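Local coordinates for protein thymidylate synthase 1 (Bacillus subtilis, PDB 1BKP) that catalyses the reductive methylation of dUMP to dTMP, using 5,10-methylenetetrahydrofolate as both methyl donor and reductant, at residues A[45-50]-A[215-220]; A[73-78]-A[124-129]. All coordinates share one frame; numbering follows the deposited sequence.

Contact 1 of 2, residues A[45-50]-A[215-220]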
loop_
_atom_site.group_PDB
_atom_site.type_symbol
_atom_site.label_atom_id
_atom_site.label_comp_id
_atom_site.label_asym_id
_atom_site.label_seq_id
_atom_site.Cartn_x
_atom_site.Cartn_y
_atom_site.Cartn_z
ATOM N N LYS A 45 -7.458 6.365 -4.739
ATOM C CA LYS A 45 -7.430 6.658 -6.207
ATOM C C LYS A 45 -6.085 6.082 -6.721
ATOM O O LYS A 45 -5.107 5.986 -5.970
ATOM C CB LYS A 45 -7.447 8.203 -6.480
ATOM C CG LYS A 45 -8.796 8.835 -6.033
ATOM C CD LYS A 45 -9.897 8.425 -7.053
ATOM C CE LYS A 45 -11.208 9.063 -6.826
ATOM N NZ LYS A 45 -12.010 8.898 -8.111
ATOM N N GLN A 46 -5.999 5.940 -8.032
ATOM C CA GLN A 46 -4.814 5.348 -8.640
ATOM C C GLN A 46 -4.508 5.987 -9.999
ATOM O O GLN A 46 -5.428 6.218 -10.775
ATOM C CB GLN A 46 -5.058 3.828 -8.886
ATOM C CG GLN A 46 -3.850 3.199 -9.528
ATOM C CD GLN A 46 -3.957 1.718 -9.720
ATOM O OE1 GLN A 46 -4.257 1.291 -10.816
ATOM N NE2 GLN A 46 -3.648 0.929 -8.687
ATOM N N MET A 47 -3.232 6.263 -10.275
ATOM C CA MET A 47 -2.835 6.746 -11.606
ATOM C C MET A 47 -1.828 5.725 -12.087
ATOM O O MET A 47 -1.026 5.233 -11.247
ATOM C CB MET A 47 -2.205 8.164 -11.516
ATOM C CG MET A 47 -3.293 9.188 -11.131
ATOM S SD MET A 47 -2.568 10.842 -10.874
ATOM C CE MET A 47 -1.716 10.585 -9.500
ATOM N N ARG A 48 -1.893 5.388 -13.398
ATOM C CA ARG A 48 -0.946 4.397 -13.974
ATOM C C ARG A 48 -0.431 4.991 -15.271
ATOM O O ARG A 48 -1.231 5.542 -16.042
ATOM C CB ARG A 48 -1.652 3.101 -14.368
ATOM C CG ARG A 48 -2.447 2.467 -13.301
ATOM C CD ARG A 48 -3.049 1.163 -13.829
ATOM N NE ARG A 48 -2.184 -0.010 -14.057
ATOM C CZ ARG A 48 -2.272 -1.133 -13.308
ATOM N NH1 ARG A 48 -3.004 -1.159 -12.191
ATOM N NH2 ARG A 48 -1.562 -2.194 -13.603
ATOM N N PHE A 49 0.844 4.777 -15.539
ATOM C CA PHE A 49 1.483 5.308 -16.743
ATOM C C PHE A 49 2.336 4.190 -17.348
ATOM O O PHE A 49 2.998 3.390 -16.630
ATOM C CB PHE A 49 2.375 6.485 -16.345
ATOM C CG PHE A 49 1.645 7.527 -15.598
ATOM C CD1 PHE A 49 0.962 8.541 -16.285
ATOM C CD2 PHE A 49 1.668 7.547 -14.237
ATOM C CE1 PHE A 49 0.369 9.515 -15.575
ATOM C CE2 PHE A 49 1.056 8.550 -13.551
ATOM C CZ PHE A 49 0.429 9.512 -14.196
ATOM N N ASP A 50 2.432 4.233 -18.661
ATOM C CA ASP A 50 3.169 3.182 -19.338
ATOM C C ASP A 50 4.620 3.613 -19.620
ATOM O O ASP A 50 5.445 2.884 -20.197
ATOM C CB ASP A 50 2.409 2.786 -20.612
ATOM C CG ASP A 50 2.303 3.908 -21.630
ATOM O OD1 ASP A 50 2.794 5.018 -21.419
ATOM O OD2 ASP A 50 1.733 3.648 -22.695
ATOM N N PHE A 215 0.776 4.892 -9.116
ATOM C CA PHE A 215 0.871 5.803 -7.963
ATOM C C PHE A 215 -0.495 5.749 -7.297
ATOM O O PHE A 215 -1.526 6.064 -7.899
ATOM C CB PHE A 215 1.166 7.207 -8.450
ATOM C CG PHE A 215 1.557 8.191 -7.301
ATOM C CD1 PHE A 215 0.580 8.741 -6.465
ATOM C CD2 PHE A 215 2.899 8.466 -7.046
ATOM C CE1 PHE A 215 0.918 9.569 -5.330
ATOM C CE2 PHE A 215 3.317 9.309 -5.913
ATOM C CZ PHE A 215 2.339 9.858 -5.057
ATOM N N ASN A 216 -0.497 5.212 -6.112
ATOM C CA ASN A 216 -1.749 5.022 -5.339
ATOM C C ASN A 216 -1.858 6.044 -4.264
ATOM O O ASN A 216 -0.866 6.273 -3.572
ATOM C CB ASN A 216 -1.673 3.678 -4.618
ATOM C CG ASN A 216 -1.748 2.490 -5.595
ATOM O OD1 ASN A 216 -2.697 2.411 -6.384
ATOM N ND2 ASN A 216 -0.673 1.719 -5.699
ATOM N N ILE A 217 -3.067 6.517 -3.978
ATOM C CA ILE A 217 -3.180 7.524 -2.887
ATOM C C ILE A 217 -4.362 7.096 -2.004
ATOM O O ILE A 217 -5.397 6.697 -2.534
ATOM C CB ILE A 217 -3.546 8.918 -3.382
ATOM C CG1 ILE A 217 -2.575 9.459 -4.434
ATOM C CG2 ILE A 217 -3.455 9.932 -2.219
ATOM C CD1 ILE A 217 -3.167 9.382 -5.788
ATOM N N GLY A 218 -4.158 7.118 -0.690
ATOM C CA GLY A 218 -5.254 6.752 0.229
ATOM C C GLY A 218 -6.193 7.923 0.481
ATOM O O GLY A 218 -7.183 8.054 -0.175
ATOM N N ASP A 219 -5.837 8.886 1.326
ATOM C CA ASP A 219 -6.794 10.008 1.494
ATOM C C ASP A 219 -6.427 11.109 0.459
ATOM O O ASP A 219 -5.407 11.742 0.581
ATOM C CB ASP A 219 -6.647 10.559 2.865
ATOM C CG ASP A 219 -7.767 11.548 3.193
ATOM O OD1 ASP A 219 -7.725 12.652 2.673
ATOM O OD2 ASP A 219 -8.733 11.198 3.867
ATOM N N CYS A 220 -7.275 11.301 -0.536
ATOM C CA CYS A 220 -7.067 12.267 -1.593
ATOM C C CYS A 220 -7.810 13.564 -1.219
ATOM O O CYS A 220 -9.022 13.580 -1.302
ATOM C CB CYS A 220 -7.741 11.675 -2.788
ATOM S SG CYS A 220 -7.045 12.095 -4.295
HETATM O O HOH W 1 -5.463 3.117 -4.911
#
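Lys45, Gln46 and Met47 pair antiparallel with Ile217, Asn216 and Phe215, the two outer pairs each closed by reciprocal backbone hydrogen bonds, such as Phe215 N to Met47 O at 2.8 Å. The central, non-hydrogen-bonded pair is joined through its side chains. The Gln46 and Asn216 side chains run alongside each other in the same direction, and Gln46 NE2 donates to Asn216 OD1 over 2.9 Å. The bond is nearly straight (166°) and falls on a lone pair of OD1, although the two amide planes are 54° apart. A water also donates to OD1 (3.2 Å) and, weakly, to Lys45 O. At its other amide atom, Gln46 OE1 accepts from Arg48 NH1 at 3.1 Å, so both ends of the glutamine amide are fixed. On the opposite face, Met47 CE reaches 4.2 Å from Phe215 CD1 and, at the same distance, Ile217 CD1. With CG anti to the carbonyl carbon (chi1 -66°), Lys45 lays CG 4.1 Å from Cys220 SG, while NZ forms a salt bridge with Asp13. The Met47 face is covered by helices 3-17 and 188-206. On the Gln46 face, Arg48 donates hydrogen bonds from NH2 to Ile43 O and from NH1 to Ser44 O of the second subunit, consistent with the thymidylate synthase dimer, whose subunits meet sheet to sheet; strand 172-183 continues the sheet beyond Asn216.

Contact 2 of 2, residues A[73-78]-A[124-129]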
loop_
_atom_site.group_PDB
_atom_site.type_symbol
_atom_site.label_atom_id
_atom_site.label_comp_id
_atom_site.label_asym_id
_atom_site.label_seq_id
_atom_site.Cartn_x
_atom_site.Cartn_y
_atom_site.Cartn_z
ATOM N N TRP A 73 18.301 13.423 -1.537
ATOM C CA TRP A 73 18.558 13.608 -0.117
ATOM C C TRP A 73 17.979 12.339 0.597
ATOM O O TRP A 73 18.575 11.803 1.537
ATOM C CB TRP A 73 17.768 14.855 0.356
ATOM C CG TRP A 73 17.800 15.136 1.814
ATOM C CD1 TRP A 73 18.899 15.263 2.595
ATOM C CD2 TRP A 73 16.669 15.347 2.683
ATOM N NE1 TRP A 73 18.540 15.540 3.908
ATOM C CE2 TRP A 73 17.176 15.623 3.973
ATOM C CE3 TRP A 73 15.294 15.348 2.492
ATOM C CZ2 TRP A 73 16.350 15.893 5.051
ATOM C CZ3 TRP A 73 14.452 15.622 3.592
ATOM C CH2 TRP A 73 14.971 15.887 4.820
ATOM N N ILE A 74 16.725 11.988 0.296
ATOM C CA ILE A 74 16.121 10.808 0.929
ATOM C C ILE A 74 16.726 9.422 0.494
ATOM O O ILE A 74 17.110 8.561 1.371
ATOM C CB ILE A 74 14.589 10.766 0.619
ATOM C CG1 ILE A 74 13.861 12.055 1.182
ATOM C CG2 ILE A 74 13.898 9.501 1.293
ATOM C CD1 ILE A 74 12.422 12.218 0.410
ATOM N N TRP A 75 16.798 9.200 -0.810
ATOM C CA TRP A 75 17.191 7.890 -1.351
ATOM C C TRP A 75 18.674 7.646 -1.629
ATOM O O TRP A 75 19.117 6.513 -1.483
ATOM C CB TRP A 75 16.463 7.640 -2.675
ATOM C CG TRP A 75 14.989 7.233 -2.471
ATOM C CD1 TRP A 75 13.897 8.037 -2.133
ATOM C CD2 TRP A 75 14.514 5.883 -2.497
ATOM N NE1 TRP A 75 12.779 7.234 -1.953
ATOM C CE2 TRP A 75 13.119 5.916 -2.180
ATOM C CE3 TRP A 75 15.128 4.652 -2.777
ATOM C CZ2 TRP A 75 12.334 4.754 -2.140
ATOM C CZ3 TRP A 75 14.323 3.470 -2.741
ATOM C CH2 TRP A 75 12.956 3.542 -2.428
ATOM N N GLN A 76 19.431 8.698 -1.927
ATOM C CA GLN A 76 20.839 8.561 -2.272
ATOM C C GLN A 76 21.721 8.909 -1.091
ATOM O O GLN A 76 22.515 8.072 -0.655
ATOM C CB GLN A 76 21.209 9.448 -3.469
ATOM C CG GLN A 76 22.559 9.079 -4.006
ATOM C CD GLN A 76 23.037 10.143 -4.939
ATOM O OE1 GLN A 76 23.180 11.264 -4.526
ATOM N NE2 GLN A 76 23.174 9.819 -6.246
ATOM N N LEU A 77 21.548 10.099 -0.495
ATOM C CA LEU A 77 22.352 10.448 0.669
ATOM C C LEU A 77 21.754 9.720 1.874
ATOM O O LEU A 77 22.431 9.519 2.915
ATOM C CB LEU A 77 22.296 11.976 0.927
ATOM C CG LEU A 77 22.561 12.917 -0.293
ATOM C CD1 LEU A 77 22.743 14.417 0.220
ATOM C CD2 LEU A 77 23.662 12.508 -1.110
ATOM N N LYS A 78 20.462 9.405 1.828
ATOM C CA LYS A 78 19.792 8.724 2.960
ATOM C C LYS A 78 20.031 9.521 4.196
ATOM O O LYS A 78 20.415 8.983 5.271
ATOM C CB LYS A 78 20.329 7.279 3.122
ATOM C CG LYS A 78 19.875 6.399 1.986
ATOM C CD LYS A 78 20.542 4.960 1.859
ATOM C CE LYS A 78 21.934 4.978 1.337
ATOM N NZ LYS A 78 22.486 3.610 0.905
ATOM N N ASP A 124 21.496 -1.696 4.106
ATOM C CA ASP A 124 20.220 -0.955 4.290
ATOM C C ASP A 124 19.181 -1.361 3.203
ATOM O O ASP A 124 19.451 -2.193 2.287
ATOM C CB ASP A 124 20.506 0.586 4.353
ATOM C CG ASP A 124 21.058 1.148 3.045
ATOM O OD1 ASP A 124 20.627 0.731 1.915
ATOM O OD2 ASP A 124 21.977 1.988 3.138
ATOM N N GLN A 125 18.006 -0.747 3.257
ATOM C CA GLN A 125 16.962 -1.098 2.306
ATOM C C GLN A 125 17.265 -0.809 0.882
ATOM O O GLN A 125 16.762 -1.468 0.001
ATOM C CB GLN A 125 15.680 -0.319 2.681
ATOM C CG GLN A 125 14.995 -0.813 3.999
ATOM C CD GLN A 125 13.620 -0.142 4.161
ATOM O OE1 GLN A 125 12.748 -0.282 3.243
ATOM N NE2 GLN A 125 13.442 0.659 5.228
ATOM N N VAL A 126 18.019 0.247 0.615
ATOM C CA VAL A 126 18.265 0.608 -0.761
ATOM C C VAL A 126 19.312 -0.381 -1.370
ATOM O O VAL A 126 19.085 -0.914 -2.459
ATOM C CB VAL A 126 18.780 2.052 -0.853
ATOM C CG1 VAL A 126 19.123 2.409 -2.303
ATOM C CG2 VAL A 126 17.745 3.038 -0.258
ATOM N N ASP A 127 20.434 -0.634 -0.679
ATOM C CA ASP A 127 21.398 -1.601 -1.221
ATOM C C ASP A 127 20.833 -3.005 -1.280
ATOM O O ASP A 127 21.110 -3.745 -2.243
ATOM C CB ASP A 127 22.657 -1.590 -0.363
ATOM C CG ASP A 127 23.472 -0.306 -0.558
ATOM O OD1 ASP A 127 23.428 0.294 -1.671
ATOM O OD2 ASP A 127 24.068 0.113 0.450
ATOM N N TYR A 128 19.919 -3.324 -0.359
ATOM C CA TYR A 128 19.358 -4.632 -0.383
ATOM C C TYR A 128 18.449 -4.719 -1.647
ATOM O O TYR A 128 18.514 -5.661 -2.459
ATOM C CB TYR A 128 18.502 -4.871 0.870
ATOM C CG TYR A 128 17.985 -6.290 0.891
ATOM C CD1 TYR A 128 18.804 -7.342 1.333
ATOM C CD2 TYR A 128 16.709 -6.591 0.428
ATOM C CE1 TYR A 128 18.358 -8.637 1.331
ATOM C CE2 TYR A 128 16.251 -7.881 0.427
ATOM C CZ TYR A 128 17.071 -8.881 0.896
ATOM O OH TYR A 128 16.477 -10.102 1.055
ATOM N N LEU A 129 17.642 -3.673 -1.868
ATOM C CA LEU A 129 16.768 -3.659 -3.052
ATOM C C LEU A 129 17.595 -3.719 -4.341
ATOM O O LEU A 129 17.275 -4.516 -5.257
ATOM C CB LEU A 129 15.968 -2.302 -3.078
ATOM C CG LEU A 129 15.123 -2.055 -4.403
ATOM C CD1 LEU A 129 13.996 -3.110 -4.510
ATOM C CD2 LEU A 129 14.545 -0.595 -4.519
#
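The indole of Trp75 meets Leu129 at its edge, near the ring plane, where CZ3 is 4.4 Å from Leu129 CD2. Val126 comes at it obliquely, its CG2 methyl 4.0 Å from CE3. On the same ring system NE1 is hydrogen-bonded to Tyr195 OH, and the Tyr195 ring meets the indole with the planes at about 80°. The same Val126 methyl lies 3.9 Å from Trp75 O, a buried carbonyl oxygen for which the model offers no hydrogen-bonding partner. The polar part of the contact is carried by Lys78, Asp124 and Asp127. Lys78, the first residue past helix 64-75 to leave helical geometry, with a positive phi, sends its side chain across Val126, with CD 4.0 Å from CG2, to meet Asp124 tip to tip. Its NZ forms a salt bridge with Asp124 OD2 at 2.8 Å, on the syn side of the carboxylate and 18° out of its plane. Asp124 is the N-cap of helix 125-135: with CG held between the backbone N and the carbonyl carbon (chi1 65°), OD1 accepts from Asp127 N at 2.9 Å and weakly from Val126 N. One carboxylate thus caps a helix start with one oxygen and pairs with two lysine ammonium groups through the other, those of Lys78 and Lys114. Replacing Asp124 with an alanine would probably leave Lys78 and Lys114 without their shared carboxylate and the first turn of the helix without its cap. Asp127 OD2 adds a long ion pair to Lys78 NZ at 3.9 Å, and Tyr254 OH links the two residues further by hydrogen bonds to Lys78 NZ and Asp127 OD1.

In the fold
From the N terminus, helix 3-17 comes first and strand 39-49 follows, supplying the first half of contact 1. The chain then enters helix 64-75, whose end begins contact 2. The 45 residues up to segment 124-129 include helices 82-86 and 108-112 and the hairpin 116-118/121-123, and contact 2 closes this loop by joining helix 64-75 to helix 125-135. Strands 143-145, 161-169 and 172-183 and helix 188-206 follow before strand 209-223 returns to strand 39-49, closing contact 1. The shorter loop therefore lies wholly within the longer one. The centres of the two contacts lie about 23 Å apart: contact 1 joins neighbouring strands of the main sheet, contact 2 two helix ends.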